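Local coordinates for catechol 1,2-dioxygenase (Acinetobacter sp., PDB 1DMH), which uses a ferric ion in each subunit of a homodimer to cleave catechol with O2, giving cis,cis-muconate in the beta-ketoadipate pathway, at residues Val17-Glu22 against Arg36-Leu41; Gly219-His224 against Ala254-Glu259. All blocks are in the same frame, centred on the assembly; numbering follows the deposited sequence.

Contact 1 belongs to the helical zipper that joins the two subunits, contact 2 to the catalytic domain, where 4-methylcatechol is bound to the ferric ion. Their centres lie 36 Å apart and their nearest atoms about 19 Å, so within one chain they do not touch. Contact 1 packs the end of helix 9-18 on helix 28-47, and its Leu38 side chain comes within about 6 Å of a bound phospholipid. Contact 2 packs Arg221 and Pro222 against residues 254-259; His224, in the same segment, binds the iron. The dimer brings the two regions together: Val17 of contact 1 packs on Tyr255 of the second subunit, and Tyr255 of contact 2 on Val17 there.

Contact 1. Residues Val17-Glu22 against Arg36-Leu41; sequences VASGLE and RVLSDL
Leu38 reaches across to residues 17-22 with a single methyl group, CD1, which lies 3.7 Å from Ser19 OG and 4.2 Å from Ala18 CB. The leucine's CG is anti to its carbonyl carbon (chi1 -68°), and with CD1 extended beyond it the methyl meets the C-terminal end of helix 9-18, at Ala18 and the following Ser19. The contact is small, burying 87 Å² in all, and rests on dispersion: Ser19 OG presents its hydroxyl to a methyl group but finds its polar partner in Leu15 O, one turn back. Both helices belong to the helical zipper, the N-terminal helices of each subunit that form the dimer axis. At Gly20 the chain turns out of helix 9-18 in a Schellman motif, with positive phi (68°) and Gly20 N hydrogen-bonded to Val17 O at 3.0 Å. Lys31 NZ of helix 28-47 donates to Gly20 O and ties this turn to the neighbouring helix. Leu38 also packs on Leu15 of its own chain and on Phe80 of the second subunit.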
ATOM      1  N   VAL A  17       5.109  21.741  -1.941  1.00 16.36           N
ATOM      2  CA  VAL A  17       3.811  22.008  -1.318  1.00 15.64           C
ATOM      3  C   VAL A  17       3.138  20.720  -0.818  1.00 15.24           C
ATOM      4  O   VAL A  17       2.693  20.630   0.329  1.00 15.05           O
ATOM      5  CB  VAL A  17       2.876  22.685  -2.316  1.00 16.68           C
ATOM      6  CG1 VAL A  17       1.471  22.828  -1.716  1.00 16.41           C
ATOM      7  CG2 VAL A  17       3.453  24.025  -2.706  1.00 17.07           C
ATOM      8  N   ALA A  18       3.069  19.723  -1.693  1.00 15.61           N
ATOM      9  CA  ALA A  18       2.460  18.439  -1.359  1.00 14.83           C
ATOM     10  C   ALA A  18       3.143  17.758  -0.171  1.00 15.62           C
ATOM     11  O   ALA A  18       2.489  17.060   0.614  1.00 15.02           O
ATOM     12  CB  ALA A  18       2.493  17.528  -2.573  1.00 14.60           C
ATOM     13  N   SER A  19       4.456  17.952  -0.035  1.00 15.55           N
ATOM     14  CA  SER A  19       5.206  17.348   1.061  1.00 16.76           C
ATOM     15  C   SER A  19       5.122  18.159   2.363  1.00 17.68           C
ATOM     16  O   SER A  19       5.717  17.778   3.376  1.00 17.41           O
ATOM     17  CB  SER A  19       6.667  17.185   0.654  1.00 16.99           C
ATOM     18  OG  SER A  19       6.750  16.377  -0.508  1.00 20.38           O
ATOM     19  N   GLY A  20       4.390  19.274   2.325  1.00 18.75           N
ATOM     20  CA  GLY A  20       4.235  20.127   3.500  1.00 20.19           C
ATOM     21  C   GLY A  20       5.512  20.844   3.923  1.00 21.29           C
ATOM     22  O   GLY A  20       5.601  21.361   5.031  1.00 20.37           O
ATOM     23  N   LEU A  21       6.493  20.870   3.032  1.00 22.82           N
ATOM     24  CA  LEU A  21       7.765  21.496   3.311  1.00 25.51           C
ATOM     25  C   LEU A  21       7.585  22.951   3.691  1.00 28.28           C
ATOM     26  O   LEU A  21       8.331  23.476   4.510  1.00 29.48           O
ATOM     27  CB  LEU A  21       8.676  21.351   2.095  1.00 25.01           C
ATOM     28  CG  LEU A  21       9.754  20.262   2.121  1.00 24.84           C
ATOM     29  CD1 LEU A  21       9.295  19.028   2.853  1.00 25.42           C
ATOM     30  CD2 LEU A  21      10.181  19.967   0.696  1.00 24.85           C
ATOM     31  N   GLU A  22       6.575  23.596   3.124  1.00 31.15           N
ATOM     32  CA  GLU A  22       6.324  25.001   3.420  1.00 34.06           C
ATOM     33  C   GLU A  22       5.333  25.148   4.624  1.00 34.73           C
ATOM     34  O   GLU A  22       4.967  26.255   5.014  1.00 35.50           O
ATOM     35  CB  GLU A  22       5.773  25.703   2.151  1.00 36.71           C
ATOM     36  CG  GLU A  22       6.376  25.257   0.760  1.00 40.75           C
ATOM     37  CD  GLU A  22       7.835  25.693   0.477  1.00 43.13           C
ATOM     38  OE1 GLU A  22       8.747  25.455   1.309  1.00 44.62           O
ATOM     39  OE2 GLU A  22       8.073  26.260  -0.616  1.00 45.01           O
ATOM     40  N   ARG A  36      11.225  13.133  -0.736  1.00 11.69           N
ATOM     41  CA  ARG A  36      12.104  12.321  -1.573  1.00 12.08           C
ATOM     42  C   ARG A  36      11.357  11.221  -2.320  1.00 12.10           C
ATOM     43  O   ARG A  36      11.556  11.033  -3.517  1.00 11.22           O
ATOM     44  CB  ARG A  36      13.212  11.700  -0.714  1.00 12.95           C
ATOM     45  CG  ARG A  36      14.069  10.651  -1.409  1.00 11.39           C
ATOM     46  CD  ARG A  36      14.766  11.180  -2.634  1.00 11.71           C
ATOM     47  NE  ARG A  36      15.707  10.184  -3.135  1.00 13.03           N
ATOM     48  CZ  ARG A  36      16.946  10.034  -2.667  1.00 13.44           C
ATOM     49  NH1 ARG A  36      17.404  10.831  -1.699  1.00 13.11           N
ATOM     50  NH2 ARG A  36      17.702   9.043  -3.111  1.00 13.47           N
ATOM     51  N   VAL A  37      10.501  10.485  -1.621  1.00 11.66           N
ATOM     52  CA  VAL A  37       9.756   9.421  -2.274  1.00 12.13           C
ATOM     53  C   VAL A  37       8.844   9.970  -3.383  1.00 11.79           C
ATOM     54  O   VAL A  37       8.782   9.392  -4.464  1.00 10.82           O
ATOM     55  CB  VAL A  37       8.933   8.598  -1.244  1.00 13.33           C
ATOM     56  CG1 VAL A  37       8.111   7.533  -1.970  1.00 13.13           C
ATOM     57  CG2 VAL A  37       9.869   7.920  -0.263  1.00 12.71           C
ATOM     58  N   LEU A  38       8.147  11.081  -3.137  1.00 11.80           N
ATOM     59  CA  LEU A  38       7.276  11.658  -4.181  1.00 12.64           C
ATOM     60  C   LEU A  38       8.076  12.134  -5.384  1.00 12.12           C
ATOM     61  O   LEU A  38       7.678  11.949  -6.526  1.00 11.19           O
ATOM     62  CB  LEU A  38       6.479  12.857  -3.673  1.00 13.31           C
ATOM     63  CG  LEU A  38       5.399  12.596  -2.640  1.00 14.96           C
ATOM     64  CD1 LEU A  38       4.681  13.897  -2.339  1.00 15.15           C
ATOM     65  CD2 LEU A  38       4.433  11.579  -3.189  1.00 16.31           C
ATOM     66  N   SER A  39       9.200  12.779  -5.117  1.00 11.95           N
ATOM     67  CA  SER A  39      10.040  13.271  -6.190  1.00 11.77           C
ATOM     68  C   SER A  39      10.478  12.116  -7.056  1.00 11.05           C
ATOM     69  O   SER A  39      10.357  12.174  -8.268  1.00 11.97           O
ATOM     70  CB  SER A  39      11.264  13.990  -5.623  1.00 11.65           C
ATOM     71  OG  SER A  39      10.839  15.149  -4.930  1.00 15.22           O
ATOM     72  N   ASP A  40      10.994  11.069  -6.437  1.00 10.70           N
ATOM     73  CA  ASP A  40      11.435   9.913  -7.208  1.00 11.25           C
ATOM     74  C   ASP A  40      10.295   9.285  -8.020  1.00 11.07           C
ATOM     75  O   ASP A  40      10.488   8.920  -9.168  1.00 11.36           O
ATOM     76  CB  ASP A  40      12.076   8.845  -6.297  1.00 12.01           C
ATOM     77  CG  ASP A  40      13.444   9.271  -5.747  1.00 12.49           C
ATOM     78  OD1 ASP A  40      14.060  10.239  -6.256  1.00 13.03           O
ATOM     79  OD2 ASP A  40      13.902   8.610  -4.802  1.00 13.17           O
ATOM     80  N   LEU A  41       9.108   9.160  -7.431  1.00 10.29           N
ATOM     81  CA  LEU A  41       7.992   8.563  -8.152  1.00 10.67           C
ATOM     82  C   LEU A  41       7.488   9.440  -9.289  1.00 10.45           C
ATOM     83  O   LEU A  41       7.140   8.922 -10.348  1.00  9.96           O
ATOM     84  CB  LEU A  41       6.843   8.236  -7.190  1.00 11.49           C
ATOM     85  CG  LEU A  41       7.078   7.036  -6.278  1.00 12.57           C
ATOM     86  CD1 LEU A  41       5.907   6.925  -5.302  1.00 13.88           C
ATOM     87  CD2 LEU A  41       7.196   5.770  -7.108  1.00 13.85           C
TER

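Contact 2. Residues Gly219-His224 against Ala254-Glu259; sequences GNRPAH and AYATRE. With FE (Fe (III) ion), chain C; MCT (4-methylcatechol), chain D.
Arg221 bends at chi2 and again at chi3 (62°), which brings its guanidinium against Ala254 CB, with its edge toward O3 of the bound 4-methylcatechol. His224, its CG placed between the backbone N and the carbonyl carbon, sets its imidazole on the iron. This is one wall of the active site of an intradiol ring-cleavage dioxygenase, where strand 220-230 meets the loop between strands 237-243 and 262-268. Ala254 CB lies over one face of the guanidinium, offset toward its rim and 3.7 Å from Arg221 NE. Ala256 CB approaches obliquely, 3.2 Å from Arg221 NH2, a tight approach for a methyl group. Asp252, just before the loop segment, forms a salt bridge with Arg221 NH2 and accepts hydrogen bonds from the backbone N atoms of Ala254 and Ala256, so one carboxylate orders both the arginine and the alanines that pack on it. Farther along, Pro222 CG meets Thr257 CG2 at 3.9 Å, and Thr257 OG1 is hydrogen-bonded to Thr249 O.

The bound 4-methylcatechol chelates the metal through both oxygens, O3 and O4, with His224 NE2, Tyr164 and His226 also on the iron. Arg221 NH1 is 2.9 Å from MCT O3 but bonds it only weakly, the N-H pointing well off line; the Arg221 CD methylene lies 3.6 Å from MCT C1. The same NH1 stands over one face of the His224 ring, toward the rim, while MCT O4 lies at the ring's edge, near its plane. On the side of the imidazole away from the metal, His224 ND1 donates to Pro222 O at 2.8 Å, nearly straight at 175° and in the ring plane, which fixes the ring's rotation and turns NE2 to the iron at 2.0 Å.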
ATOM      1  N   GLY A 219       6.514 -18.069  -5.234  1.00 14.20           N
ATOM      2  CA  GLY A 219       6.379 -17.517  -3.902  1.00 14.80           C
ATOM      3  C   GLY A 219       6.641 -18.525  -2.808  1.00 14.74           C
ATOM      4  O   GLY A 219       5.963 -18.511  -1.793  1.00 14.64           O
ATOM      5  N   ASN A 220       7.646 -19.377  -2.998  1.00 15.22           N
ATOM      6  CA  ASN A 220       7.978 -20.421  -2.028  1.00 15.37           C
ATOM      7  C   ASN A 220       9.190 -20.207  -1.142  1.00 15.25           C
ATOM      8  O   ASN A 220      10.178 -19.596  -1.546  1.00 15.45           O
ATOM      9  CB  ASN A 220       8.187 -21.733  -2.759  1.00 16.92           C
ATOM     10  CG  ASN A 220       6.993 -22.117  -3.584  1.00 19.24           C
ATOM     11  OD1 ASN A 220       5.885 -22.283  -3.063  1.00 19.60           O
ATOM     12  ND2 ASN A 220       7.199 -22.244  -4.888  1.00 20.40           N
ATOM     13  N   ARG A 221       9.105 -20.755   0.068  1.00 14.61           N
ATOM     14  CA  ARG A 221      10.202 -20.709   1.025  1.00 14.00           C
ATOM     15  C   ARG A 221      10.531 -22.148   1.401  1.00 13.20           C
ATOM     16  O   ARG A 221       9.634 -22.992   1.490  1.00 12.94           O
ATOM     17  CB  ARG A 221       9.813 -19.978   2.332  1.00 14.37           C
ATOM     18  CG  ARG A 221       9.365 -18.513   2.193  1.00 16.21           C
ATOM     19  CD  ARG A 221       9.777 -17.743   3.428  1.00 17.51           C
ATOM     20  NE  ARG A 221      11.233 -17.785   3.505  1.00 20.60           N
ATOM     21  CZ  ARG A 221      11.965 -17.498   4.572  1.00 23.36           C
ATOM     22  NH1 ARG A 221      11.388 -17.128   5.710  1.00 24.62           N
ATOM     23  NH2 ARG A 221      13.292 -17.644   4.508  1.00 25.88           N
ATOM     24  N   PRO A 222      11.822 -22.463   1.559  1.00 13.32           N
ATOM     25  CA  PRO A 222      12.221 -23.819   1.951  1.00 13.12           C
ATOM     26  C   PRO A 222      11.767 -24.050   3.416  1.00 13.56           C
ATOM     27  O   PRO A 222      11.441 -23.088   4.123  1.00 14.22           O
ATOM     28  CB  PRO A 222      13.743 -23.760   1.821  1.00 13.81           C
ATOM     29  CG  PRO A 222      14.050 -22.276   2.154  1.00 11.90           C
ATOM     30  CD  PRO A 222      13.012 -21.626   1.282  1.00 13.06           C
ATOM     31  N   ALA A 223      11.722 -25.302   3.870  1.00 13.10           N
ATOM     32  CA  ALA A 223      11.342 -25.599   5.260  1.00 12.11           C
ATOM     33  C   ALA A 223      12.410 -24.950   6.146  1.00 11.60           C
ATOM     34  O   ALA A 223      13.600 -25.130   5.915  1.00 10.84           O
ATOM     35  CB  ALA A 223      11.309 -27.099   5.484  1.00 12.09           C
ATOM     36  N   HIS A 224      11.975 -24.207   7.165  1.00 11.39           N
ATOM     37  CA  HIS A 224      12.894 -23.490   8.049  1.00 11.07           C
ATOM     38  C   HIS A 224      12.305 -23.309   9.456  1.00 11.19           C
ATOM     39  O   HIS A 224      11.093 -23.449   9.674  1.00 11.22           O
ATOM     40  CB  HIS A 224      13.186 -22.102   7.484  1.00 10.24           C
ATOM     41  CG  HIS A 224      11.955 -21.271   7.334  1.00 11.29           C
ATOM     42  ND1 HIS A 224      11.051 -21.463   6.308  1.00 10.42           N
ATOM     43  CD2 HIS A 224      11.411 -20.337   8.147  1.00 10.67           C
ATOM     44  CE1 HIS A 224      10.004 -20.681   6.494  1.00 11.99           C
ATOM     45  NE2 HIS A 224      10.197 -19.987   7.603  1.00 12.65           N
ATOM     46  N   ALA A 254      12.075 -15.174  -0.372  1.00 13.41           N
ATOM     47  CA  ALA A 254      12.381 -14.107   0.586  1.00 13.91           C
ATOM     48  C   ALA A 254      13.885 -13.898   0.753  1.00 14.00           C
ATOM     49  O   ALA A 254      14.310 -13.117   1.611  1.00 14.40           O
ATOM     50  CB  ALA A 254      11.745 -14.417   1.941  1.00 14.69           C
ATOM     51  N   TYR A 255      14.683 -14.612  -0.038  1.00 13.17           N
ATOM     52  CA  TYR A 255      16.151 -14.463  -0.021  1.00 13.89           C
ATOM     53  C   TYR A 255      16.795 -14.482   1.376  1.00 14.67           C
ATOM     54  O   TYR A 255      17.743 -13.743   1.656  1.00 14.64           O
ATOM     55  CB  TYR A 255      16.520 -13.149  -0.706  1.00 13.35           C
ATOM     56  CG  TYR A 255      15.870 -12.981  -2.046  1.00 13.47           C
ATOM     57  CD1 TYR A 255      16.348 -13.678  -3.150  1.00 14.03           C
ATOM     58  CD2 TYR A 255      14.766 -12.126  -2.220  1.00 14.50           C
ATOM     59  CE1 TYR A 255      15.755 -13.533  -4.409  1.00 14.04           C
ATOM     60  CE2 TYR A 255      14.162 -11.972  -3.481  1.00 14.25           C
ATOM     61  CZ  TYR A 255      14.675 -12.686  -4.564  1.00 14.86           C
ATOM     62  OH  TYR A 255      14.130 -12.570  -5.814  1.00 15.63           O
ATOM     63  N   ALA A 256      16.311 -15.355   2.245  1.00 15.09           N
ATOM     64  CA  ALA A 256      16.831 -15.387   3.596  1.00 15.64           C
ATOM     65  C   ALA A 256      17.872 -16.450   3.879  1.00 16.49           C
ATOM     66  O   ALA A 256      18.537 -16.398   4.905  1.00 16.52           O
ATOM     67  CB  ALA A 256      15.679 -15.542   4.568  1.00 15.99           C
ATOM     68  N   THR A 257      18.024 -17.425   3.002  1.00 17.96           N
ATOM     69  CA  THR A 257      18.992 -18.472   3.284  1.00 19.47           C
ATOM     70  C   THR A 257      20.440 -17.986   3.189  1.00 20.58           C
ATOM     71  O   THR A 257      20.790 -17.166   2.334  1.00 21.32           O
ATOM     72  CB  THR A 257      18.716 -19.702   2.391  1.00 19.39           C
ATOM     73  OG1 THR A 257      18.736 -19.307   1.028  1.00 23.20           O
ATOM     74  CG2 THR A 257      17.322 -20.242   2.665  1.00 19.60           C
ATOM     75  N   ARG A 258      21.267 -18.475   4.114  1.00 22.03           N
ATOM     76  CA  ARG A 258      22.681 -18.124   4.199  1.00 23.73           C
ATOM     77  C   ARG A 258      23.532 -19.315   4.518  1.00 24.50           C
ATOM     78  O   ARG A 258      23.086 -20.235   5.198  1.00 23.63           O
ATOM     79  CB  ARG A 258      22.947 -17.158   5.331  1.00 25.49           C
ATOM     80  CG  ARG A 258      22.268 -15.860   5.220  1.00 29.12           C
ATOM     81  CD  ARG A 258      23.102 -14.940   6.004  1.00 31.88           C
ATOM     82  NE  ARG A 258      22.714 -13.570   5.774  1.00 35.74           N
ATOM     83  CZ  ARG A 258      23.473 -12.537   6.105  1.00 36.68           C
ATOM     84  NH1 ARG A 258      24.654 -12.741   6.678  1.00 36.00           N
ATOM     85  NH2 ARG A 258      23.040 -11.305   5.859  1.00 39.25           N
ATOM     86  N   GLU A 259      24.782 -19.266   4.069  1.00 25.73           N
ATOM     87  CA  GLU A 259      25.722 -20.341   4.353  1.00 27.34           C
ATOM     88  C   GLU A 259      25.927 -20.353   5.851  1.00 24.99           C
ATOM     89  O   GLU A 259      26.100 -19.301   6.469  1.00 24.19           O
ATOM     90  CB  GLU A 259      27.064 -20.096   3.669  1.00 30.91           C
ATOM     91  CG  GLU A 259      27.011 -20.250   2.174  1.00 38.27           C
ATOM     92  CD  GLU A 259      28.371 -20.012   1.547  1.00 42.97           C
ATOM     93  OE1 GLU A 259      29.334 -20.722   1.963  1.00 45.73           O
ATOM     94  OE2 GLU A 259      28.478 -19.121   0.650  1.00 45.70           O
TER
HETATM   95 FE    FE C 400       8.902 -18.672   8.472  1.00 15.96          FE
HETATM   96  C1  MCT D 401       7.975 -15.053   5.053  0.65 22.02           C
HETATM   97  C2  MCT D 401       8.861 -15.335   6.107  0.65 22.11           C
HETATM   98  C3  MCT D 401       8.651 -16.510   6.859  0.65 21.43           C
HETATM   99  O3  MCT D 401       9.508 -16.800   7.889  0.65 22.31           O
HETATM  100  C4  MCT D 401       7.606 -17.377   6.585  0.65 21.18           C
HETATM  101  O4  MCT D 401       7.452 -18.509   7.347  0.65 22.48           O
HETATM  102  C5  MCT D 401       6.730 -17.123   5.564  0.65 21.74           C
HETATM  103  C6  MCT D 401       6.930 -15.893   4.755  0.65 22.01           C
HETATM  104  C   MCT D 401       8.181 -13.775   4.219  0.65 22.40           C
HETATM  105  O   HOH W   1       7.774 -16.389   8.078  0.35  3.70           O